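Local coordinates for protein exopolyphosphatase (Aquifex aeolicus, PDB 1T6C) that probably hydrolyses phosphoanhydride bonds of inorganic polyphosphate or guanosine pentaphosphate, as a calcium-bound member of the Ppx/GppA family with an actin-like fold, at residues 141-146 and 279-284; 148-153 and 166-171; 207-212 and 286-291; 215-220 and 293-298; 172-177 and 271-276. One frame throughout, in Å; residues are numbered along the deposited sequence. Where two conformers were deposited one is given.

Contact 1 of 5, residues 141-146 and 279-284; sequences CVVDQG and GIFLKT. With CA (calcium ion), chain C.
V143 and F281 each lose more surface here than any other residue of the two segments, and they meet through V143 CG1 and F281 CE2, 3.7 Å apart. The two side chains slide past each other in opposite directions, the valine from strand 141-146 and the phenylalanine from helix 279-284. CG1 of V143, anti to the backbone N (chi1 180°), is the methyl that meets the ring, and CG2 is the one that reaches CG2 of T284, at 4.2 Å. Two residues on, Q145 crosses F281 at about a right angle: its CB lies 3.8 Å from F281 CE1, and its amide plane is turned 78° from the ring. CG of Q145 also touches I280 CD1 at 4.2 Å, while its OE1 is taken by the hydroxyl of T215. Every touching residue is buried, and the contact is apolar. The same strand also supplies metal ligands: D144 O lies 2.9 Å and G146 O 2.6 Å from the calcium ion. Segments 279-284 and 141-146 run nearly antiparallel (159°). Helix 274-288 thus packs on strand 139-146, which is flanked in its sheet by strands 149-156 and 208-212; helix 119-133 covers V142 and D144 on the other face.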
# COMPACT_ATOMS: atom_id res chain seq x y z
N CYS A 141 5.50 -10.32 -10.78
CA CYS A 141 4.19 -9.89 -10.35
C CYS A 141 4.33 -9.23 -9.00
O CYS A 141 4.83 -9.84 -8.05
CB CYS A 141 3.19 -11.03 -10.29
SG CYS A 141 1.55 -10.46 -9.79
N VAL A 142 3.94 -7.95 -8.93
CA VAL A 142 3.92 -7.21 -7.68
C VAL A 142 2.50 -7.34 -7.14
O VAL A 142 1.55 -7.08 -7.86
CB VAL A 142 4.32 -5.74 -7.91
CG1 VAL A 142 4.09 -4.90 -6.67
CG2 VAL A 142 5.76 -5.67 -8.29
N VAL A 143 2.40 -7.77 -5.89
CA VAL A 143 1.12 -7.98 -5.23
C VAL A 143 1.01 -6.97 -4.09
O VAL A 143 1.69 -7.10 -3.08
CB VAL A 143 1.00 -9.41 -4.68
CG1 VAL A 143 -0.34 -9.62 -3.99
CG2 VAL A 143 1.17 -10.40 -5.79
N ASP A 144 0.18 -5.96 -4.28
CA ASP A 144 0.12 -4.83 -3.35
C ASP A 144 -1.24 -4.75 -2.66
O ASP A 144 -2.25 -4.27 -3.22
CB ASP A 144 0.41 -3.54 -4.09
CG ASP A 144 0.58 -2.37 -3.17
OD1 ASP A 144 0.40 -2.46 -1.91
OD2 ASP A 144 0.87 -1.26 -3.70
N GLN A 145 -1.25 -5.21 -1.42
CA GLN A 145 -2.45 -5.29 -0.63
C GLN A 145 -2.53 -4.11 0.32
O GLN A 145 -1.59 -3.82 1.05
CB GLN A 145 -2.48 -6.62 0.17
CG GLN A 145 -3.63 -6.69 1.17
CD GLN A 145 -3.31 -6.11 2.51
OE1 GLN A 145 -2.28 -6.43 3.11
NE2 GLN A 145 -4.19 -5.23 3.03
N GLY A 146 -3.67 -3.42 0.30
CA GLY A 146 -3.92 -2.24 1.11
C GLY A 146 -5.00 -1.32 0.58
O GLY A 146 -5.25 -1.23 -0.62
N GLY A 279 -4.10 -14.41 4.41
CA GLY A 279 -4.76 -15.35 3.51
C GLY A 279 -4.66 -14.99 2.04
O GLY A 279 -4.48 -15.88 1.19
N ILE A 280 -4.73 -13.69 1.74
CA ILE A 280 -4.59 -13.24 0.38
C ILE A 280 -3.23 -13.67 -0.15
O ILE A 280 -3.12 -14.17 -1.26
CB ILE A 280 -4.74 -11.69 0.25
CG1 ILE A 280 -6.19 -11.29 0.47
CG2 ILE A 280 -4.21 -11.23 -1.14
CD1 ILE A 280 -6.37 -9.78 0.55
N PHE A 281 -2.18 -13.45 0.62
CA PHE A 281 -0.83 -13.81 0.15
C PHE A 281 -0.65 -15.30 0.10
O PHE A 281 0.01 -15.80 -0.83
CB PHE A 281 0.23 -13.18 1.04
CG PHE A 281 0.37 -11.70 0.80
CD1 PHE A 281 -0.28 -10.78 1.62
CD2 PHE A 281 1.07 -11.23 -0.29
CE1 PHE A 281 -0.19 -9.44 1.35
CE2 PHE A 281 1.14 -9.87 -0.56
CZ PHE A 281 0.54 -9.00 0.26
N LEU A 282 -1.22 -16.04 1.04
CA LEU A 282 -1.07 -17.51 1.07
C LEU A 282 -1.74 -18.10 -0.18
O LEU A 282 -1.13 -18.88 -0.93
CB LEU A 282 -1.68 -18.06 2.37
CG LEU A 282 -1.52 -19.56 2.56
CD1 LEU A 282 -0.04 -19.88 2.84
CD2 LEU A 282 -2.44 -19.98 3.71
N LYS A 283 -3.00 -17.73 -0.42
CA LYS A 283 -3.72 -18.20 -1.59
C LYS A 283 -3.06 -17.73 -2.90
O LYS A 283 -3.05 -18.46 -3.89
CB LYS A 283 -5.23 -17.85 -1.52
CG LYS A 283 -6.08 -18.39 -2.66
CD LYS A 283 -6.12 -19.92 -2.79
CE LYS A 283 -6.87 -20.60 -1.66
NZ LYS A 283 -7.08 -22.08 -2.00
N THR A 284 -2.47 -16.54 -2.91
CA THR A 284 -1.78 -16.04 -4.09
C THR A 284 -0.64 -17.00 -4.46
O THR A 284 -0.50 -17.40 -5.62
CB THR A 284 -1.23 -14.63 -3.85
OG1 THR A 284 -2.33 -13.70 -3.81
CG2 THR A 284 -0.36 -14.18 -4.99
CA CA C . -3.87 -1.95 -2.75
O HOH W 1 -1.81 -0.68 -1.44
O HOH W 2 -4.56 0.42 -4.03

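Contact 2 of 5, residues 148-153 and 166-171; sequences GSTEYV and LPIGIV. With CA (calcium ion), chain C.
The calcium-bearing strand 149-156 and the end of strand 159-166 form an antiparallel edge of the six-stranded sheet, and T150 and L166 are a hydrogen-bonded pair in it. T150 N gives a bond to L166 O at 2.9 Å, with an N-H...O angle of 168°; L166 N returns one to T150 O at 2.8 Å. On the face of the sheet shared by T150 and L166, L166 CD1 packs 3.7 Å from Y152 CE1. I168 lays CG1 and CD1 against the threonine, its CG1 4.0 Å from T150 CB. After L166 the chain folds through an inverse gamma turn centred on P167 and brings G169, the N-cap residue of helix 170-177, against G148. Their CA atoms are only 3.7 Å apart, a closeness that leaves little room for a side chain at G169. Towards the metal, S149 O and E151 OE1 each bind the calcium ion at 2.7 Å, and D144 O and G146 O of the neighbouring strand add two more ligands. The second carboxylate oxygen, E151 OE2, accepts from S149 OG at 2.5 Å through its syn lone pair and is also hydrogen-bonded to S165 OG. With one oxygen on the metal and the other gripped by two hydroxyls, the carboxylate is fixed in rotation.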
# COMPACT_ATOMS: atom_id res chain seq x y z
N GLY A 148 -8.22 -1.22 0.73
CA GLY A 148 -9.43 -1.78 0.16
C GLY A 148 -9.28 -2.62 -1.09
O GLY A 148 -10.27 -3.09 -1.65
N SER A 149 -8.04 -2.85 -1.52
CA SER A 149 -7.81 -3.63 -2.71
C SER A 149 -6.44 -4.30 -2.71
O SER A 149 -5.56 -3.96 -1.95
CB SER A 149 -7.93 -2.76 -3.96
OG SER A 149 -6.82 -1.85 -4.07
N THR A 150 -6.29 -5.26 -3.61
CA THR A 150 -5.02 -5.84 -3.89
C THR A 150 -4.79 -5.76 -5.38
O THR A 150 -5.61 -6.27 -6.19
CB THR A 150 -4.93 -7.29 -3.38
OG1 THR A 150 -5.02 -7.34 -1.95
CG2 THR A 150 -3.57 -7.84 -3.66
N GLU A 151 -3.69 -5.09 -5.75
CA GLU A 151 -3.31 -4.99 -7.13
C GLU A 151 -2.29 -6.07 -7.47
O GLU A 151 -1.39 -6.35 -6.67
CB GLU A 151 -2.69 -3.65 -7.47
CG GLU A 151 -3.69 -2.55 -7.63
CD GLU A 151 -4.34 -2.14 -6.32
OE1 GLU A 151 -3.61 -1.76 -5.41
OE2 GLU A 151 -5.57 -2.25 -6.21
N TYR A 152 -2.46 -6.63 -8.66
CA TYR A 152 -1.52 -7.58 -9.25
C TYR A 152 -0.91 -6.91 -10.49
O TYR A 152 -1.60 -6.67 -11.47
CB TYR A 152 -2.26 -8.88 -9.65
CG TYR A 152 -2.69 -9.65 -8.43
CD1 TYR A 152 -3.81 -9.23 -7.69
CD2 TYR A 152 -1.95 -10.71 -7.95
CE1 TYR A 152 -4.17 -9.87 -6.52
CE2 TYR A 152 -2.29 -11.35 -6.77
CZ TYR A 152 -3.40 -10.95 -6.07
OH TYR A 152 -3.73 -11.55 -4.88
N VAL A 153 0.37 -6.58 -10.41
CA VAL A 153 1.04 -5.79 -11.44
C VAL A 153 2.12 -6.62 -12.06
O VAL A 153 3.09 -6.97 -11.39
CB VAL A 153 1.65 -4.49 -10.89
CG1 VAL A 153 1.97 -3.55 -12.04
CG2 VAL A 153 0.67 -3.82 -9.94
N LEU A 166 -7.99 -6.10 -7.73
CA LEU A 166 -9.08 -6.88 -7.15
C LEU A 166 -9.58 -6.15 -5.91
O LEU A 166 -8.80 -5.84 -5.00
CB LEU A 166 -8.64 -8.30 -6.79
CG LEU A 166 -8.02 -9.15 -7.88
CD1 LEU A 166 -7.74 -10.54 -7.34
CD2 LEU A 166 -8.87 -9.19 -9.13
N PRO A 167 -10.87 -5.86 -5.86
CA PRO A 167 -11.46 -5.11 -4.75
C PRO A 167 -11.73 -5.98 -3.49
O PRO A 167 -12.81 -6.01 -2.93
CB PRO A 167 -12.72 -4.54 -5.39
CG PRO A 167 -13.13 -5.64 -6.33
CD PRO A 167 -11.85 -6.17 -6.92
N ILE A 168 -10.70 -6.70 -3.06
CA ILE A 168 -10.82 -7.72 -2.01
C ILE A 168 -10.26 -7.16 -0.70
O ILE A 168 -9.40 -7.78 -0.04
CB ILE A 168 -10.11 -9.03 -2.42
CG1 ILE A 168 -8.63 -8.78 -2.80
CG2 ILE A 168 -10.89 -9.67 -3.54
CD1 ILE A 168 -7.84 -10.05 -3.11
N GLY A 169 -10.75 -5.99 -0.31
CA GLY A 169 -10.22 -5.31 0.85
C GLY A 169 -10.39 -6.14 2.11
O GLY A 169 -11.41 -6.82 2.29
N ILE A 170 -9.37 -6.11 2.96
CA ILE A 170 -9.36 -7.00 4.13
C ILE A 170 -10.40 -6.65 5.20
O ILE A 170 -10.85 -7.52 5.92
CB ILE A 170 -7.96 -7.20 4.68
CG1 ILE A 170 -7.32 -5.92 5.19
CG2 ILE A 170 -7.07 -7.87 3.61
CD1 ILE A 170 -5.96 -6.10 5.90
N VAL A 171 -10.81 -5.40 5.33
CA VAL A 171 -11.89 -5.07 6.23
C VAL A 171 -13.18 -5.77 5.76
O VAL A 171 -13.90 -6.39 6.58
CB VAL A 171 -12.06 -3.52 6.33
CG1 VAL A 171 -13.31 -3.14 7.08
CG2 VAL A 171 -10.86 -2.94 7.01
CA CA C . -3.87 -1.95 -2.75
O HOH W 2 -4.56 0.42 -4.03
O HOH W 3 -7.05 -6.31 -0.43
O HOH W 1 -1.81 -0.68 -1.44

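Contact 3 of 5, residues 207-212 and 286-291; sequences DTIVGL and EIFEKD
I209 points its CD1 into the angle between F288 and K290, where the end of helix 274-288 faces strand 208-212. CD1 is 3.6 Å from K290 CG and 3.9 Å from F288 CB, so the tip of the isoleucine rests on the aliphatic root of the lysine and on the base of the phenylalanine. I209 and K290 cross obliquely. CG of K290 is anti to the carbonyl carbon (chi1 -58°), beside the backbone N, and from there the chain bends at each later torsion, turning back over the start of the strand. In one of its two conformers K290 places NZ 3.0 Å from D207 O, a hydrogen bond that stays doubtful in so far as it rests on that conformer. The ammonium stands above the carbonyl plane, 56° out of it, with a C=O...N angle of 124°; CE also lies close, 3.3 Å from D207 O. The carboxylate of D207 is turned elsewhere, to the backbone N of E139. E289 has positive phi and closes the helix in a Schellman motif. Helix 274-288 lies on the sheet and leads through this turn into strand 292-296, the parallel neighbour of 208-212, a helix-on-sheet packing consistent with the actin-like fold.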
# COMPACT_ATOMS: atom_id res chain seq x y z
N ASP A 207 8.20 -15.50 -12.75
CA ASP A 207 9.45 -15.90 -12.13
C ASP A 207 9.52 -15.43 -10.69
O ASP A 207 10.06 -16.12 -9.85
CB ASP A 207 10.64 -15.33 -12.87
CG ASP A 207 10.78 -15.93 -14.25
OD1 ASP A 207 10.90 -17.17 -14.30
OD2 ASP A 207 10.70 -15.25 -15.30
N THR A 208 9.04 -14.21 -10.41
CA THR A 208 9.24 -13.58 -9.12
C THR A 208 7.95 -12.89 -8.70
O THR A 208 7.40 -12.10 -9.45
CB THR A 208 10.33 -12.48 -9.19
OG1 THR A 208 11.55 -13.01 -9.73
CG2 THR A 208 10.68 -11.94 -7.77
N ILE A 209 7.51 -13.18 -7.49
CA ILE A 209 6.43 -12.47 -6.82
C ILE A 209 7.01 -11.57 -5.75
O ILE A 209 7.80 -12.01 -4.91
CB ILE A 209 5.41 -13.44 -6.21
CG1 ILE A 209 4.72 -14.22 -7.33
CG2 ILE A 209 4.40 -12.66 -5.39
CD1 ILE A 209 3.75 -15.28 -6.84
N VAL A 210 6.58 -10.31 -5.73
CA VAL A 210 6.98 -9.37 -4.71
C VAL A 210 5.73 -8.93 -3.98
O VAL A 210 4.77 -8.51 -4.63
CB VAL A 210 7.64 -8.12 -5.31
CG1 VAL A 210 8.02 -7.14 -4.24
CG2 VAL A 210 8.87 -8.51 -6.10
N GLY A 211 5.75 -9.06 -2.66
CA GLY A 211 4.62 -8.67 -1.84
C GLY A 211 4.84 -7.33 -1.14
O GLY A 211 5.89 -7.06 -0.59
N LEU A 212 3.80 -6.51 -1.15
CA LEU A 212 3.78 -5.15 -0.52
C LEU A 212 2.61 -4.96 0.41
O LEU A 212 1.55 -5.56 0.23
CB LEU A 212 3.65 -4.04 -1.59
CG LEU A 212 4.81 -3.70 -2.51
CD1 LEU A 212 5.42 -4.92 -3.21
CD2 LEU A 212 4.38 -2.72 -3.54
N GLU A 286 -0.27 -20.14 -3.65
CA GLU A 286 -0.85 -21.43 -4.09
C GLU A 286 -1.33 -21.35 -5.54
O GLU A 286 -1.02 -22.21 -6.40
CB GLU A 286 -1.99 -21.84 -3.15
CG GLU A 286 -2.62 -23.17 -3.52
CD GLU A 286 -3.84 -23.56 -2.71
OE1 GLU A 286 -4.23 -22.85 -1.79
OE2 GLU A 286 -4.41 -24.62 -3.03
N ILE A 287 -2.10 -20.33 -5.85
CA ILE A 287 -2.69 -20.21 -7.18
C ILE A 287 -1.64 -19.98 -8.25
O ILE A 287 -1.75 -20.53 -9.33
CB ILE A 287 -3.73 -19.08 -7.19
CG1 ILE A 287 -4.89 -19.41 -6.27
CG2 ILE A 287 -4.17 -18.75 -8.63
CD1 ILE A 287 -5.81 -20.41 -6.77
N PHE A 288 -0.64 -19.16 -7.96
CA PHE A 288 0.42 -18.89 -8.92
C PHE A 288 1.45 -20.02 -8.99
O PHE A 288 2.38 -19.96 -9.77
CB PHE A 288 1.11 -17.59 -8.57
CG PHE A 288 0.41 -16.38 -9.05
CD1 PHE A 288 -0.73 -15.91 -8.40
CD2 PHE A 288 0.88 -15.70 -10.16
CE1 PHE A 288 -1.39 -14.74 -8.85
CE2 PHE A 288 0.23 -14.54 -10.59
CZ PHE A 288 -0.89 -14.08 -9.94
N GLU A 289 1.29 -21.00 -8.11
CA GLU A 289 2.19 -22.14 -8.01
C GLU A 289 3.64 -21.72 -7.75
O GLU A 289 4.58 -22.22 -8.36
CB GLU A 289 2.03 -23.03 -9.24
CG GLU A 289 0.63 -23.59 -9.43
CD GLU A 289 0.55 -24.43 -10.69
OE1 GLU A 289 1.13 -25.53 -10.68
OE2 GLU A 289 -0.04 -23.97 -11.70
N LYS A 290 3.81 -20.76 -6.82
CA LYS A 290 5.13 -20.26 -6.45
C LYS A 290 5.40 -20.54 -4.99
O LYS A 290 4.53 -20.41 -4.14
CB LYS A 290 5.25 -18.76 -6.75
CG LYS A 290 5.00 -18.41 -8.22
CD LYS A 290 6.26 -18.71 -9.08
CE LYS A 290 7.36 -17.67 -8.81
NZ LYS A 290 8.65 -18.23 -8.28
N ASP A 291 6.62 -20.92 -4.68
CA ASP A 291 6.91 -21.34 -3.33
C ASP A 291 7.28 -20.20 -2.40
O ASP A 291 7.40 -20.40 -1.21
CB ASP A 291 8.03 -22.36 -3.31
CG ASP A 291 7.61 -23.71 -3.87
OD1 ASP A 291 6.40 -24.08 -3.83
OD2 ASP A 291 8.45 -24.45 -4.38

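Contact 4 of 5, residues 215-220 and 293-298; sequences TITTLA and LIVSDW
Helix 214-223 lies across strand 292-296 in a buried, mainly apolar helix-on-sheet contact; the axes of segments 215-220 and 293-296 are 103° apart and approach to 8.3 Å. V295 is its centre and has more surface covered than any other residue of the two segments. Its two methyls divide the work: CG2 meets I216 CG1 and A220 CB, both at 4.0 Å, while CG1 touches T217 CG2 at 3.9 Å. I216 and V295 slide past each other in opposite directions, whereas I216 and L293 reach toward each other tip to tip, with I216 CG1 4.1 Å from L293 CD1. The helix follows strand 208-212 almost directly, and strands 208-212 and 292-296 run parallel as neighbours in the six-stranded mixed sheet of this actin-like domain, with the short strand 238-240 beyond them contributing L239 to the same apolar layer. T217 CG2 comes to 3.6 Å from S296 O, since CG2 is the branch turned toward the strand; OG1 of T217 instead bonds back to G213 O, just before the helix. S296 OG gives a hydrogen bond to W298 O, arriving in the carbonyl plane on a lone pair at 2.8 Å. D297, whose CA lies 4.3 Å from T217 CG2, is held at its carboxylate by the hydroxyl of Y229.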
# COMPACT_ATOMS: atom_id res chain seq x y z
N THR A 215 0.32 -5.83 5.81
CA THR A 215 0.25 -7.22 6.21
C THR A 215 1.59 -7.93 6.01
O THR A 215 2.12 -8.55 6.93
CB THR A 215 -0.85 -7.97 5.43
OG1 THR A 215 -2.14 -7.35 5.70
CG2 THR A 215 -0.91 -9.40 5.95
N ILE A 216 2.11 -7.86 4.79
CA ILE A 216 3.29 -8.66 4.45
C ILE A 216 4.58 -8.17 5.14
O ILE A 216 5.45 -8.97 5.51
CB ILE A 216 3.41 -8.82 2.92
CG1 ILE A 216 4.25 -10.06 2.59
CG2 ILE A 216 3.93 -7.56 2.30
CD1 ILE A 216 3.54 -11.38 2.84
N THR A 217 4.71 -6.87 5.37
CA THR A 217 5.88 -6.37 6.07
C THR A 217 5.79 -6.74 7.55
O THR A 217 6.80 -7.03 8.18
CB THR A 217 6.11 -4.85 5.93
OG1 THR A 217 4.91 -4.12 6.24
CG2 THR A 217 6.44 -4.49 4.48
N THR A 218 4.59 -6.71 8.13
CA THR A 218 4.42 -7.20 9.50
C THR A 218 4.76 -8.66 9.59
O THR A 218 5.46 -9.06 10.51
CB THR A 218 3.01 -6.95 9.98
OG1 THR A 218 2.76 -5.53 9.99
CG2 THR A 218 2.84 -7.43 11.40
N LEU A 219 4.32 -9.46 8.61
CA LEU A 219 4.66 -10.89 8.59
C LEU A 219 6.16 -11.12 8.52
O LEU A 219 6.70 -11.95 9.27
CB LEU A 219 3.96 -11.58 7.42
CG LEU A 219 2.70 -12.38 7.57
CD1 LEU A 219 2.67 -13.42 6.47
CD2 LEU A 219 2.54 -13.06 8.92
N ALA A 220 6.85 -10.36 7.68
CA ALA A 220 8.29 -10.46 7.58
C ALA A 220 8.96 -10.11 8.90
O ALA A 220 9.86 -10.82 9.35
CB ALA A 220 8.81 -9.59 6.45
N LEU A 293 7.78 -15.50 -1.97
CA LEU A 293 7.77 -14.15 -2.45
C LEU A 293 8.85 -13.35 -1.73
O LEU A 293 9.38 -13.79 -0.71
CB LEU A 293 6.41 -13.50 -2.25
CG LEU A 293 5.85 -13.41 -0.82
CD1 LEU A 293 6.52 -12.31 0.02
CD2 LEU A 293 4.32 -13.18 -0.88
N ILE A 294 9.17 -12.20 -2.29
CA ILE A 294 10.10 -11.23 -1.73
C ILE A 294 9.29 -10.05 -1.20
O ILE A 294 8.36 -9.61 -1.85
CB ILE A 294 11.13 -10.74 -2.82
CG1 ILE A 294 11.78 -11.93 -3.52
CG2 ILE A 294 12.22 -9.86 -2.20
CD1 ILE A 294 12.67 -11.55 -4.70
N VAL A 295 9.67 -9.56 -0.03
CA VAL A 295 8.96 -8.45 0.63
C VAL A 295 9.58 -7.13 0.23
O VAL A 295 10.78 -6.96 0.24
CB VAL A 295 8.96 -8.65 2.17
CG1 VAL A 295 8.27 -7.49 2.89
CG2 VAL A 295 8.28 -9.99 2.50
N SER A 296 8.72 -6.16 -0.10
CA SER A 296 9.15 -4.78 -0.29
C SER A 296 8.58 -3.87 0.77
O SER A 296 7.39 -3.92 1.06
CB SER A 296 8.68 -4.27 -1.66
OG SER A 296 9.08 -2.92 -1.81
N ASP A 297 9.44 -3.05 1.34
CA ASP A 297 9.03 -1.94 2.21
C ASP A 297 8.53 -0.73 1.43
O ASP A 297 7.85 0.11 2.01
CB ASP A 297 10.16 -1.53 3.15
CG ASP A 297 9.73 -0.48 4.13
OD1 ASP A 297 10.14 0.71 3.96
OD2 ASP A 297 8.96 -0.75 5.06
N TRP A 298 8.87 -0.62 0.15
CA TRP A 298 8.45 0.48 -0.69
C TRP A 298 7.24 0.14 -1.57
O TRP A 298 7.09 -0.98 -2.04
CB TRP A 298 9.61 0.87 -1.59
CG TRP A 298 10.66 1.71 -0.90
CD1 TRP A 298 10.87 1.85 0.44
CD2 TRP A 298 11.61 2.56 -1.55
NE1 TRP A 298 11.89 2.75 0.67
CE2 TRP A 298 12.37 3.19 -0.54
CE3 TRP A 298 11.88 2.88 -2.89
CZ2 TRP A 298 13.38 4.11 -0.82
CZ3 TRP A 298 12.90 3.81 -3.17
CH2 TRP A 298 13.63 4.39 -2.15

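Contact 5 of 5, residues 172-177 and 271-276; sequences NLTETF and AKVILA
T174 and A276 make the close part of this contact between helix 170-177 and segment 271-276: T174 OG1 sits 3.5 Å from A276 CB. T174 has the largest surface covered by the other segment. Its OG1 is anti to the carbonyl carbon (chi1 -62°), and this hydroxyl also approaches V273, 3.8 Å from its CA. The same oxygen bonds back to I170 O and accepts from a water, 2.9 Å away, that also donates to K272 O and accepts from A276 N, bridging the two segments. Beside this, L173 CB and A276 CB touch more loosely at 4.3 Å. The solvent side is different: K272 is exposed, and its CG comes to 4.1 Å from T174 CG2. Helix 170-177 thereby packs against the start of helix 274-288, with helix 185-199 covering L173 and F177, and helix 256-262 lying against A271 and L275.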
# COMPACT_ATOMS: atom_id res chain seq x y z
N ASN A 172 -13.49 -5.63 4.48
CA ASN A 172 -14.69 -6.25 3.92
C ASN A 172 -14.62 -7.76 3.97
O ASN A 172 -15.60 -8.43 4.33
CB ASN A 172 -14.94 -5.71 2.51
CG ASN A 172 -16.16 -6.28 1.86
OD1 ASN A 172 -17.20 -6.51 2.48
ND2 ASN A 172 -16.06 -6.48 0.56
N LEU A 173 -13.48 -8.35 3.64
CA LEU A 173 -13.37 -9.81 3.70
C LEU A 173 -13.59 -10.33 5.12
O LEU A 173 -14.27 -11.34 5.32
CB LEU A 173 -12.01 -10.29 3.22
CG LEU A 173 -11.63 -10.04 1.77
CD1 LEU A 173 -10.40 -10.80 1.38
CD2 LEU A 173 -12.80 -10.30 0.87
N THR A 174 -13.03 -9.63 6.09
CA THR A 174 -13.19 -10.00 7.50
C THR A 174 -14.64 -9.92 7.94
O THR A 174 -15.17 -10.84 8.53
CB THR A 174 -12.28 -9.10 8.38
OG1 THR A 174 -10.92 -9.33 7.99
CG2 THR A 174 -12.33 -9.49 9.82
N GLU A 175 -15.30 -8.83 7.61
CA GLU A 175 -16.70 -8.72 8.00
C GLU A 175 -17.57 -9.76 7.30
O GLU A 175 -18.52 -10.32 7.87
CB GLU A 175 -17.24 -7.35 7.65
CG GLU A 175 -18.67 -7.11 8.17
CD GLU A 175 -19.80 -7.63 7.25
OE1 GLU A 175 -19.63 -7.75 6.02
OE2 GLU A 175 -20.89 -7.95 7.78
N THR A 176 -17.27 -10.01 6.04
CA THR A 176 -18.10 -10.88 5.23
C THR A 176 -18.01 -12.32 5.68
O THR A 176 -19.04 -13.01 5.81
CB THR A 176 -17.64 -10.78 3.75
OG1 THR A 176 -17.96 -9.49 3.20
CG2 THR A 176 -18.35 -11.82 2.90
N PHE A 177 -16.79 -12.80 5.88
CA PHE A 177 -16.58 -14.23 6.14
C PHE A 177 -16.41 -14.60 7.61
O PHE A 177 -16.80 -15.70 8.01
CB PHE A 177 -15.34 -14.71 5.36
CG PHE A 177 -15.54 -14.68 3.88
CD1 PHE A 177 -16.44 -15.55 3.29
CD2 PHE A 177 -14.82 -13.81 3.07
CE1 PHE A 177 -16.67 -15.51 1.93
CE2 PHE A 177 -15.05 -13.77 1.73
CZ PHE A 177 -15.98 -14.63 1.15
N ALA A 271 -5.09 -5.52 13.93
CA ALA A 271 -5.07 -6.84 14.55
C ALA A 271 -6.20 -7.76 14.07
O ALA A 271 -5.97 -8.95 13.80
CB ALA A 271 -5.10 -6.70 16.06
N LYS A 272 -7.41 -7.22 13.92
CA LYS A 272 -8.53 -8.07 13.46
C LYS A 272 -8.40 -8.46 11.98
O LYS A 272 -8.57 -9.64 11.62
CB LYS A 272 -9.87 -7.38 13.73
CG LYS A 272 -11.06 -8.27 13.51
CD LYS A 272 -12.17 -7.86 14.46
CE LYS A 272 -13.48 -8.01 13.82
NZ LYS A 272 -14.51 -7.61 14.79
N VAL A 273 -8.06 -7.50 11.13
CA VAL A 273 -7.95 -7.79 9.69
C VAL A 273 -6.69 -8.49 9.19
O VAL A 273 -6.68 -8.92 8.04
CB VAL A 273 -8.16 -6.52 8.83
CG1 VAL A 273 -9.50 -5.87 9.17
CG2 VAL A 273 -7.00 -5.55 9.02
N ILE A 274 -5.65 -8.62 10.03
CA ILE A 274 -4.39 -9.19 9.55
C ILE A 274 -4.58 -10.59 9.05
O ILE A 274 -3.91 -10.96 8.08
CB ILE A 274 -3.25 -9.09 10.61
CG1 ILE A 274 -1.91 -9.37 9.92
CG2 ILE A 274 -3.54 -9.97 11.82
CD1 ILE A 274 -0.75 -9.14 10.84
N LEU A 275 -5.49 -11.38 9.63
CA LEU A 275 -5.63 -12.78 9.17
C LEU A 275 -6.07 -12.85 7.70
O LEU A 275 -5.52 -13.60 6.89
CB LEU A 275 -6.63 -13.53 10.08
CG LEU A 275 -6.80 -15.01 9.75
CD1 LEU A 275 -5.50 -15.79 10.02
CD2 LEU A 275 -7.98 -15.60 10.52
N ALA A 276 -7.04 -12.04 7.32
CA ALA A 276 -7.51 -11.94 5.94
C ALA A 276 -6.40 -11.52 5.03
O ALA A 276 -6.27 -12.06 3.92
CB ALA A 276 -8.71 -10.95 5.82
O HOH W 4 -9.12 -11.03 9.42

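All five contacts belong to the half of the molecule built on the six-stranded sheet. Contacts 1, 3 and 5 share helix 274-288, contact 5 at its start, contact 1 in its middle and contact 3 at its end, with the centres of 3 and 5 about 22 Å apart. Contacts 1 to 4 all reach the sheet, through neighbouring strands 149-156, 139-146, 208-212 and 292-296. Contacts 1 and 2, about 8 Å apart between centres, share the calcium ion; contact 2 is nested inside the loop closed by contact 1, which crosses contacts 3 and 4 along the chain. Segments far apart in sequence thus meet on one sheet, two of whose strands carry the calcium ligands.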